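Local coordinates for protein oxaloacetate acetyl hydrolase (Cryphonectria parasitica, PDB 3LYE) that belongs to the phosphoenolpyruvate phosphomutase family of enzymes, built on a TIM-barrel fold, with calcium ions bound in the model, at residues 109-113 / 159-163; 120-125 / 165-171; 177-181 / 208-213. All coordinates share one frame. Residue numbers count along the deposited sequence, not the author numbering.

Contact 1 of 3, residues 109-113 / 159-163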
loop_
_atom_site.group_PDB
_atom_site.type_symbol
_atom_site.label_atom_id
_atom_site.label_comp_id
_atom_site.label_asym_id
_atom_site.label_seq_id
_atom_site.Cartn_x
_atom_site.Cartn_y
_atom_site.Cartn_z
ATOM N N VAL A 109 12.757 -9.521 -8.281
ATOM C CA VAL A 109 13.200 -10.799 -7.794
ATOM C C VAL A 109 13.540 -10.698 -6.306
ATOM O O VAL A 109 13.180 -11.584 -5.543
ATOM C CB VAL A 109 14.386 -11.345 -8.655
ATOM C CG1 VAL A 109 14.954 -12.617 -8.005
ATOM C CG2 VAL A 109 13.908 -11.620 -10.070
ATOM N N GLU A 110 14.250 -9.641 -5.908
ATOM C CA GLU A 110 14.620 -9.487 -4.513
ATOM C C GLU A 110 13.374 -9.419 -3.643
ATOM O O GLU A 110 13.329 -10.036 -2.586
ATOM C CB GLU A 110 15.438 -8.226 -4.402
ATOM C CG GLU A 110 15.814 -7.803 -3.015
ATOM C CD GLU A 110 16.603 -6.512 -3.057
ATOM O OE1 GLU A 110 16.289 -5.643 -3.927
ATOM O OE2 GLU A 110 17.519 -6.373 -2.240
ATOM N N HIS A 111 12.388 -8.614 -4.040
ATOM C CA HIS A 111 11.156 -8.468 -3.266
ATOM C C HIS A 111 10.366 -9.782 -3.183
ATOM O O HIS A 111 9.838 -10.138 -2.139
ATOM C CB HIS A 111 10.315 -7.323 -3.815
ATOM C CG HIS A 111 10.854 -5.979 -3.447
ATOM N ND1 HIS A 111 10.066 -4.970 -2.955
ATOM C CD2 HIS A 111 12.111 -5.481 -3.481
ATOM C CE1 HIS A 111 10.812 -3.915 -2.682
ATOM N NE2 HIS A 111 12.063 -4.208 -2.962
ATOM N N TYR A 112 10.317 -10.505 -4.290
ATOM C CA TYR A 112 9.625 -11.789 -4.313
ATOM C C TYR A 112 10.356 -12.736 -3.349
ATOM O O TYR A 112 9.731 -13.440 -2.544
ATOM C CB TYR A 112 9.552 -12.383 -5.715
ATOM C CG TYR A 112 8.398 -11.911 -6.576
ATOM C CD1 TYR A 112 7.819 -10.643 -6.409
ATOM C CD2 TYR A 112 7.931 -12.718 -7.585
ATOM C CE1 TYR A 112 6.792 -10.231 -7.237
ATOM C CE2 TYR A 112 6.916 -12.317 -8.405
ATOM C CZ TYR A 112 6.335 -11.067 -8.218
ATOM O OH TYR A 112 5.316 -10.663 -9.062
ATOM N N ILE A 113 11.674 -12.786 -3.441
ATOM C CA ILE A 113 12.439 -13.656 -2.558
ATOM C C ILE A 113 12.191 -13.333 -1.079
ATOM O O ILE A 113 11.944 -14.234 -0.269
ATOM C CB ILE A 113 13.946 -13.588 -2.903
ATOM C CG1 ILE A 113 14.199 -14.392 -4.190
ATOM C CG2 ILE A 113 14.852 -14.127 -1.791
ATOM C CD1 ILE A 113 15.571 -14.190 -4.781
ATOM N N LEU A 159 21.524 -13.236 -3.338
ATOM C CA LEU A 159 20.718 -13.460 -2.127
ATOM C C LEU A 159 20.798 -14.889 -1.598
ATOM O O LEU A 159 20.064 -15.228 -0.667
ATOM C CB LEU A 159 19.272 -13.050 -2.386
ATOM C CG LEU A 159 19.163 -11.576 -2.733
ATOM C CD1 LEU A 159 17.711 -11.194 -3.039
ATOM C CD2 LEU A 159 19.701 -10.652 -1.687
ATOM N N ARG A 160 21.589 -15.748 -2.247
ATOM C CA ARG A 160 21.756 -17.131 -1.805
ATOM C C ARG A 160 20.428 -17.847 -1.637
ATOM O O ARG A 160 20.217 -18.614 -0.719
ATOM C CB ARG A 160 22.606 -17.108 -0.520
ATOM C CG ARG A 160 23.979 -16.493 -0.908
ATOM C CD ARG A 160 25.065 -16.349 0.140
ATOM N NE ARG A 160 24.830 -16.994 1.408
ATOM C CZ ARG A 160 25.280 -16.511 2.565
ATOM N NH1 ARG A 160 25.025 -17.171 3.698
ATOM N NH2 ARG A 160 25.964 -15.361 2.581
ATOM N N SER A 161 19.578 -17.650 -2.629
ATOM C CA SER A 161 18.249 -18.218 -2.623
ATOM C C SER A 161 18.038 -19.381 -3.575
ATOM O O SER A 161 18.669 -19.453 -4.615
ATOM C CB SER A 161 17.280 -17.097 -3.018
ATOM O OG SER A 161 15.960 -17.536 -3.234
ATOM N N ASP A 162 17.136 -20.276 -3.195
ATOM C CA ASP A 162 16.766 -21.426 -3.991
ATOM C C ASP A 162 15.647 -21.072 -4.987
ATOM O O ASP A 162 15.162 -21.939 -5.684
ATOM C CB ASP A 162 16.268 -22.555 -3.109
ATOM C CG ASP A 162 17.382 -23.404 -2.554
ATOM O OD1 ASP A 162 17.087 -24.202 -1.675
ATOM O OD2 ASP A 162 18.527 -23.302 -3.004
ATOM N N PHE A 163 15.282 -19.791 -5.042
ATOM C CA PHE A 163 14.221 -19.277 -5.940
ATOM C C PHE A 163 14.302 -19.946 -7.317
ATOM O O PHE A 163 15.357 -19.956 -7.931
ATOM C CB PHE A 163 14.397 -17.761 -6.077
ATOM C CG PHE A 163 13.234 -17.027 -6.705
ATOM C CD1 PHE A 163 13.345 -16.528 -7.997
ATOM C CD2 PHE A 163 12.086 -16.768 -5.995
ATOM C CE1 PHE A 163 12.328 -15.805 -8.568
ATOM C CE2 PHE A 163 11.085 -16.018 -6.568
ATOM C CZ PHE A 163 11.224 -15.533 -7.828
#
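F163 and I113 bury the most surface here. The F163 ring lies obliquely against one side of the helix formed by 109-113, where its CD2 is 3.7 Å from I113 CG1, its CE2 4.0 Å from Y112 CB and its CE1 4.2 Å from V109 CG1. Three residues of a helical turn thus share one aromatic partner. The tip of the same branch, I113 CD1, is 3.7 Å from S161 OG and 4.1 Å from L159 CD1. L159, the third large contributor, sets CD1 3.8 Å from E110 CA. In the TIM barrel, 159-163 is the short connection from helix 142-158 into strand 164-169, and it packs beside helix 102-114, which leads into the adjacent strand 119-122. Two turns shape this connection. R160, with positive phi, ends the helix in a Schellman motif, and S161 OG accepts a hydrogen bond from F163 N (3.0 Å), an ST turn just before the strand. Y112 turns its hydroxyl away to D94 O. L159 also packs on F10 of the second subunit, and E110 on P86 of that subunit.

Contact 2 of 3, residues 120-125 / 165-171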
loop_
_atom_site.group_PDB
_atom_site.type_symbol
_atom_site.label_atom_id
_atom_site.label_comp_id
_atom_site.label_asym_id
_atom_site.label_seq_id
_atom_site.Cartn_x
_atom_site.Cartn_y
_atom_site.Cartn_z
ATOM N N ALA A 120 9.135 -17.697 -9.999
ATOM C CA ALA A 120 8.387 -16.793 -10.852
ATOM C C ALA A 120 8.787 -16.918 -12.290
ATOM O O ALA A 120 9.897 -17.344 -12.590
ATOM C CB ALA A 120 8.658 -15.331 -10.417
ATOM N N HIS A 121 7.873 -16.560 -13.198
ATOM C CA HIS A 121 8.128 -16.567 -14.640
ATOM C C HIS A 121 8.335 -15.138 -15.134
ATOM O O HIS A 121 7.592 -14.204 -14.797
ATOM C CB HIS A 121 7.129 -17.386 -15.447
ATOM C CG HIS A 121 5.694 -16.956 -15.391
ATOM N ND1 HIS A 121 5.186 -15.908 -16.126
ATOM C CD2 HIS A 121 4.632 -17.548 -14.797
ATOM C CE1 HIS A 121 3.872 -15.862 -15.956
ATOM N NE2 HIS A 121 3.513 -16.827 -15.132
ATOM N N LEU A 122 9.365 -15.016 -15.972
ATOM C CA LEU A 122 9.858 -13.754 -16.554
ATOM C C LEU A 122 9.890 -13.930 -18.053
ATOM O O LEU A 122 10.539 -14.837 -18.543
ATOM C CB LEU A 122 11.253 -13.522 -15.955
ATOM C CG LEU A 122 12.069 -12.351 -16.467
ATOM C CD1 LEU A 122 11.310 -11.054 -16.361
ATOM C CD2 LEU A 122 13.372 -12.270 -15.654
ATOM N N GLU A 123 9.204 -13.046 -18.759
ATOM C CA GLU A 123 9.036 -13.120 -20.187
ATOM C C GLU A 123 9.759 -12.131 -21.037
ATOM O O GLU A 123 10.430 -11.225 -20.547
ATOM C CB GLU A 123 7.511 -13.052 -20.463
ATOM C CG GLU A 123 6.931 -11.660 -20.276
ATOM C CD GLU A 123 5.462 -11.635 -19.857
ATOM O OE1 GLU A 123 4.788 -10.633 -20.151
ATOM O OE2 GLU A 123 4.996 -12.573 -19.195
ATOM N N ASP A 124 9.648 -12.383 -22.342
ATOM C CA ASP A 124 10.273 -11.576 -23.372
ATOM C C ASP A 124 9.356 -10.576 -24.049
ATOM O O ASP A 124 9.735 -10.013 -25.060
ATOM C CB ASP A 124 11.008 -12.467 -24.390
ATOM C CG ASP A 124 10.105 -13.469 -25.083
ATOM O OD1 ASP A 124 10.624 -14.128 -26.004
ATOM O OD2 ASP A 124 8.938 -13.640 -24.660
ATOM N N GLN A 125 8.168 -10.326 -23.508
ATOM C CA GLN A 125 7.281 -9.347 -24.148
ATOM C C GLN A 125 7.724 -7.909 -23.942
ATOM O O GLN A 125 8.523 -7.608 -23.060
ATOM C CB GLN A 125 5.896 -9.403 -23.527
ATOM C CG GLN A 125 5.173 -10.622 -23.792
ATOM C CD GLN A 125 3.687 -10.457 -23.492
ATOM O OE1 GLN A 125 3.027 -9.555 -23.981
ATOM N NE2 GLN A 125 3.177 -11.334 -22.692
ATOM N N LEU A 165 13.605 -19.678 -11.062
ATOM C CA LEU A 165 13.351 -18.738 -12.112
ATOM C C LEU A 165 12.922 -19.464 -13.367
ATOM O O LEU A 165 13.656 -20.312 -13.886
ATOM C CB LEU A 165 14.595 -17.883 -12.395
ATOM C CG LEU A 165 14.330 -16.822 -13.495
ATOM C CD1 LEU A 165 13.389 -15.693 -12.983
ATOM C CD2 LEU A 165 15.638 -16.264 -13.989
ATOM N N ILE A 166 11.729 -19.144 -13.842
ATOM C CA ILE A 166 11.158 -19.715 -15.036
ATOM C C ILE A 166 11.262 -18.705 -16.143
ATOM O O ILE A 166 10.767 -17.575 -16.044
ATOM C CB ILE A 166 9.670 -20.085 -14.817
ATOM C CG1 ILE A 166 9.517 -21.110 -13.697
ATOM C CG2 ILE A 166 9.014 -20.557 -16.140
ATOM C CD1 ILE A 166 8.333 -20.794 -12.746
ATOM N N ALA A 167 11.958 -19.104 -17.210
ATOM C CA ALA A 167 12.135 -18.270 -18.380
ATOM C C ALA A 167 10.991 -18.522 -19.333
ATOM O O ALA A 167 10.882 -19.608 -19.888
ATOM C CB ALA A 167 13.468 -18.565 -19.081
ATOM N N ARG A 168 10.163 -17.514 -19.528
ATOM C CA ARG A 168 9.021 -17.600 -20.436
ATOM C C ARG A 168 9.296 -16.869 -21.743
ATOM O O ARG A 168 9.873 -15.782 -21.733
ATOM C CB ARG A 168 7.789 -16.937 -19.785
ATOM C CG ARG A 168 6.631 -16.670 -20.752
ATOM C CD ARG A 168 5.405 -16.225 -20.010
ATOM N NE ARG A 168 4.495 -15.548 -20.909
ATOM C CZ ARG A 168 3.247 -15.229 -20.598
ATOM N NH1 ARG A 168 2.744 -15.579 -19.426
ATOM N NH2 ARG A 168 2.491 -14.580 -21.467
ATOM N N THR A 169 8.887 -17.489 -22.851
ATOM C CA THR A 169 9.023 -16.875 -24.149
ATOM C C THR A 169 7.635 -16.865 -24.779
ATOM O O THR A 169 6.924 -17.874 -24.825
ATOM C CB THR A 169 10.059 -17.495 -25.120
ATOM O OG1 THR A 169 10.021 -16.768 -26.356
ATOM C CG2 THR A 169 9.809 -18.918 -25.408
ATOM N N ASP A 170 7.303 -15.692 -25.275
ATOM C CA ASP A 170 6.051 -15.420 -25.953
ATOM C C ASP A 170 6.331 -15.236 -27.447
ATOM O O ASP A 170 5.499 -14.703 -28.164
ATOM C CB ASP A 170 5.480 -14.119 -25.415
ATOM C CG ASP A 170 4.814 -14.299 -24.083
ATOM O OD1 ASP A 170 3.723 -14.888 -24.073
ATOM O OD2 ASP A 170 5.368 -13.863 -23.060
ATOM N N ALA A 171 7.484 -15.711 -27.915
ATOM C CA ALA A 171 7.865 -15.569 -29.320
ATOM C C ALA A 171 7.235 -16.512 -30.355
ATOM O O ALA A 171 7.427 -16.301 -31.550
ATOM C CB ALA A 171 9.393 -15.696 -29.440
#
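Two adjacent parallel strands of the TIM barrel, 119-122 and 164-169, pair here and run on into polar loops near a calcium ion, which lies about 4 Å from the side chain of E123. I166 N donates to A120 O, L122 N to I166 O and R168 N to L122 O, each at 2.9 Å, so I166 bonds to the residues on either side of H121, and R168 N continues the parallel pattern to L122 O. CA-H...O contacts join H121 CA to I166 O and E123 CA to R168 O, both 3.2 Å. Past strand 119-122, D124 binds the end of strand 164-169 and the loop after it: its OD1 accepts from T169 OG1 and its OD2 from D170 N, both at 2.7 Å. R168 forms a two-pronged salt bridge with D170 (NE to OD2 and NH2 to OD1, both 2.9 Å), while E123 OE2 sits over the guanidinium face, 3.5 Å from R168 NE, by charge alone. K137 is a second partner of D170, and R183 of D124. H121 shares one face with I166 and bonds Y50 through NE2. On the other face L122 and L165 meet helix 142-158, A167 meets helices 142-158 and 177-189, and strand 194-197 flanks 164-169 at its far edge.

Contact 3 of 3, residues 177-181 / 208-213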
loop_
_atom_site.group_PDB
_atom_site.type_symbol
_atom_site.label_atom_id
_atom_site.label_comp_id
_atom_site.label_asym_id
_atom_site.label_seq_id
_atom_site.Cartn_x
_atom_site.Cartn_y
_atom_site.Cartn_z
ATOM N N TYR A 177 8.558 -21.460 -33.666
ATOM C CA TYR A 177 9.050 -22.474 -32.761
ATOM C C TYR A 177 10.559 -22.495 -32.570
ATOM O O TYR A 177 11.021 -22.457 -31.436
ATOM C CB TYR A 177 8.501 -23.813 -33.203
ATOM C CG TYR A 177 8.928 -24.986 -32.385
ATOM C CD1 TYR A 177 10.001 -25.740 -32.763
ATOM C CD2 TYR A 177 8.255 -25.341 -31.231
ATOM C CE1 TYR A 177 10.394 -26.821 -32.045
ATOM C CE2 TYR A 177 8.637 -26.438 -30.495
ATOM C CZ TYR A 177 9.729 -27.166 -30.904
ATOM O OH TYR A 177 10.164 -28.265 -30.209
ATOM N N GLU A 178 11.326 -22.522 -33.652
ATOM C CA GLU A 178 12.782 -22.547 -33.549
ATOM C C GLU A 178 13.311 -21.417 -32.692
ATOM O O GLU A 178 14.183 -21.639 -31.868
ATOM C CB GLU A 178 13.445 -22.468 -34.937
ATOM C CG GLU A 178 13.569 -23.767 -35.690
ATOM C CD GLU A 178 14.378 -23.593 -36.979
ATOM O OE1 GLU A 178 15.555 -23.144 -36.904
ATOM O OE2 GLU A 178 13.829 -23.903 -38.066
ATOM N N GLU A 179 12.813 -20.203 -32.914
ATOM C CA GLU A 179 13.239 -19.036 -32.149
ATOM C C GLU A 179 12.950 -19.259 -30.663
ATOM O O GLU A 179 13.780 -18.931 -29.827
ATOM C CB GLU A 179 12.528 -17.782 -32.637
ATOM C CG GLU A 179 12.851 -16.515 -31.877
ATOM C CD GLU A 179 14.313 -16.146 -31.926
ATOM O OE1 GLU A 179 14.807 -15.453 -31.021
ATOM O OE2 GLU A 179 14.980 -16.535 -32.890
ATOM N N CYS A 180 11.795 -19.843 -30.344
ATOM C CA CYS A 180 11.441 -20.096 -28.951
ATOM C C CYS A 180 12.444 -21.022 -28.319
ATOM O O CYS A 180 12.908 -20.766 -27.215
ATOM C CB CYS A 180 10.062 -20.738 -28.827
ATOM S SG CYS A 180 8.717 -19.605 -29.134
ATOM N N ILE A 181 12.784 -22.098 -29.018
ATOM C CA ILE A 181 13.738 -23.073 -28.517
ATOM C C ILE A 181 15.114 -22.433 -28.304
ATOM O O ILE A 181 15.765 -22.657 -27.274
ATOM C CB ILE A 181 13.847 -24.285 -29.485
ATOM C CG1 ILE A 181 12.501 -25.027 -29.581
ATOM C CG2 ILE A 181 14.893 -25.255 -29.016
ATOM C CD1 ILE A 181 11.874 -25.402 -28.223
ATOM N N ALA A 208 7.243 -31.867 -28.298
ATOM C CA ALA A 208 8.496 -31.632 -29.002
ATOM C C ALA A 208 9.351 -30.616 -28.282
ATOM O O ALA A 208 10.577 -30.744 -28.266
ATOM C CB ALA A 208 8.225 -31.180 -30.420
ATOM N N ALA A 209 8.735 -29.600 -27.698
ATOM C CA ALA A 209 9.519 -28.597 -26.986
ATOM C C ALA A 209 10.179 -29.277 -25.788
ATOM O O ALA A 209 11.340 -29.018 -25.467
ATOM C CB ALA A 209 8.642 -27.455 -26.522
ATOM N N VAL A 210 9.428 -30.144 -25.115
ATOM C CA VAL A 210 9.973 -30.848 -23.964
ATOM C C VAL A 210 11.199 -31.672 -24.405
ATOM O O VAL A 210 12.243 -31.668 -23.747
ATOM C CB VAL A 210 8.941 -31.776 -23.310
ATOM C CG1 VAL A 210 9.643 -32.647 -22.281
ATOM C CG2 VAL A 210 7.800 -30.978 -22.661
ATOM N N ALA A 211 11.066 -32.390 -25.512
ATOM C CA ALA A 211 12.177 -33.195 -25.996
ATOM C C ALA A 211 13.380 -32.360 -26.476
ATOM O O ALA A 211 14.547 -32.764 -26.341
ATOM C CB ALA A 211 11.704 -34.100 -27.124
ATOM N N ALA A 212 13.113 -31.179 -27.016
ATOM C CA ALA A 212 14.186 -30.333 -27.518
ATOM C C ALA A 212 15.033 -29.759 -26.417
ATOM O O ALA A 212 16.229 -29.490 -26.619
ATOM C CB ALA A 212 13.609 -29.202 -28.316
ATOM N N LEU A 213 14.414 -29.518 -25.266
ATOM C CA LEU A 213 15.136 -28.949 -24.128
ATOM C C LEU A 213 15.548 -29.970 -23.069
ATOM O O LEU A 213 16.306 -29.643 -22.167
ATOM C CB LEU A 213 14.301 -27.812 -23.505
ATOM C CG LEU A 213 14.437 -26.647 -24.488
ATOM C CD1 LEU A 213 13.240 -25.766 -24.520
ATOM C CD2 LEU A 213 15.726 -25.876 -24.193
#
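Two side chains of different shape, a long ring and a short branched chain, project from helix 177-189 onto an alanine-rich flank of helix 203-213. Y177, one turn before I181, extends its ring across the gap so that the hydroxyl arrives at the backbone of the second helix: OH is 3.1 Å from A208 C and 3.5 Å from A208 CB. The small methyl groups of A208, A209 and A212 form a shallow seat around its tip, with Y177 CE2 4.1 Å from A209 CB, Y177 CZ 4.3 Å from A208 CB and Y177 OH 4.0 Å from A212 CB. Although the hydroxyl also lies 3.2 Å from A208 O and from A209 N, the angles are poor and these are not hydrogen bonds. I181 fills the next hollow. Its CD1 lies between A209, A212 and L213, at 4.2 Å from A209 CB, 4.2 Å from A212 CB and 4.0 Å from L213 CD1. In the TIM barrel these are successive outer helices, joined through strand 194-197, and both rest on that strand's L197 (I181 and C180 from one, A209 from the other). The short segments cross at -40°, with axes 11.2 Å apart at closest approach, a spacing bridged by the side chains of Y177 and I181, which reach as far as the backbone of 208-213; I181 CA and A209 CA, the nearest pair, are 7.1 Å apart. Farther along, L213 bends its end toward I181 and also packs on L184 and R185 of the first helix, where R185 NH1 bonds the carbonyl oxygen of A212.

Overall arrangement
Contact 2 lies in the barrel wall and is buried, while contacts 1 and 3 are partly buried, on the outer layer. Contacts 1 and 2 use consecutive parts of the same chain units: helix 102-114 leads into strand 119-122, and loop 159-163 into strand 164-169. They touch where F163 CZ meets A120 CB at 3.7 Å. At the other end of the paired strands contact 2 touches contact 3, A171 C lying 3.6 Å from C180 SG. Contacts 1 and 3 stay apart, about 17 Å between nearest atoms. The chemistry follows position: the outer contacts are mainly apolar, whereas the strand pair combines backbone hydrogen bonding with a charged cluster.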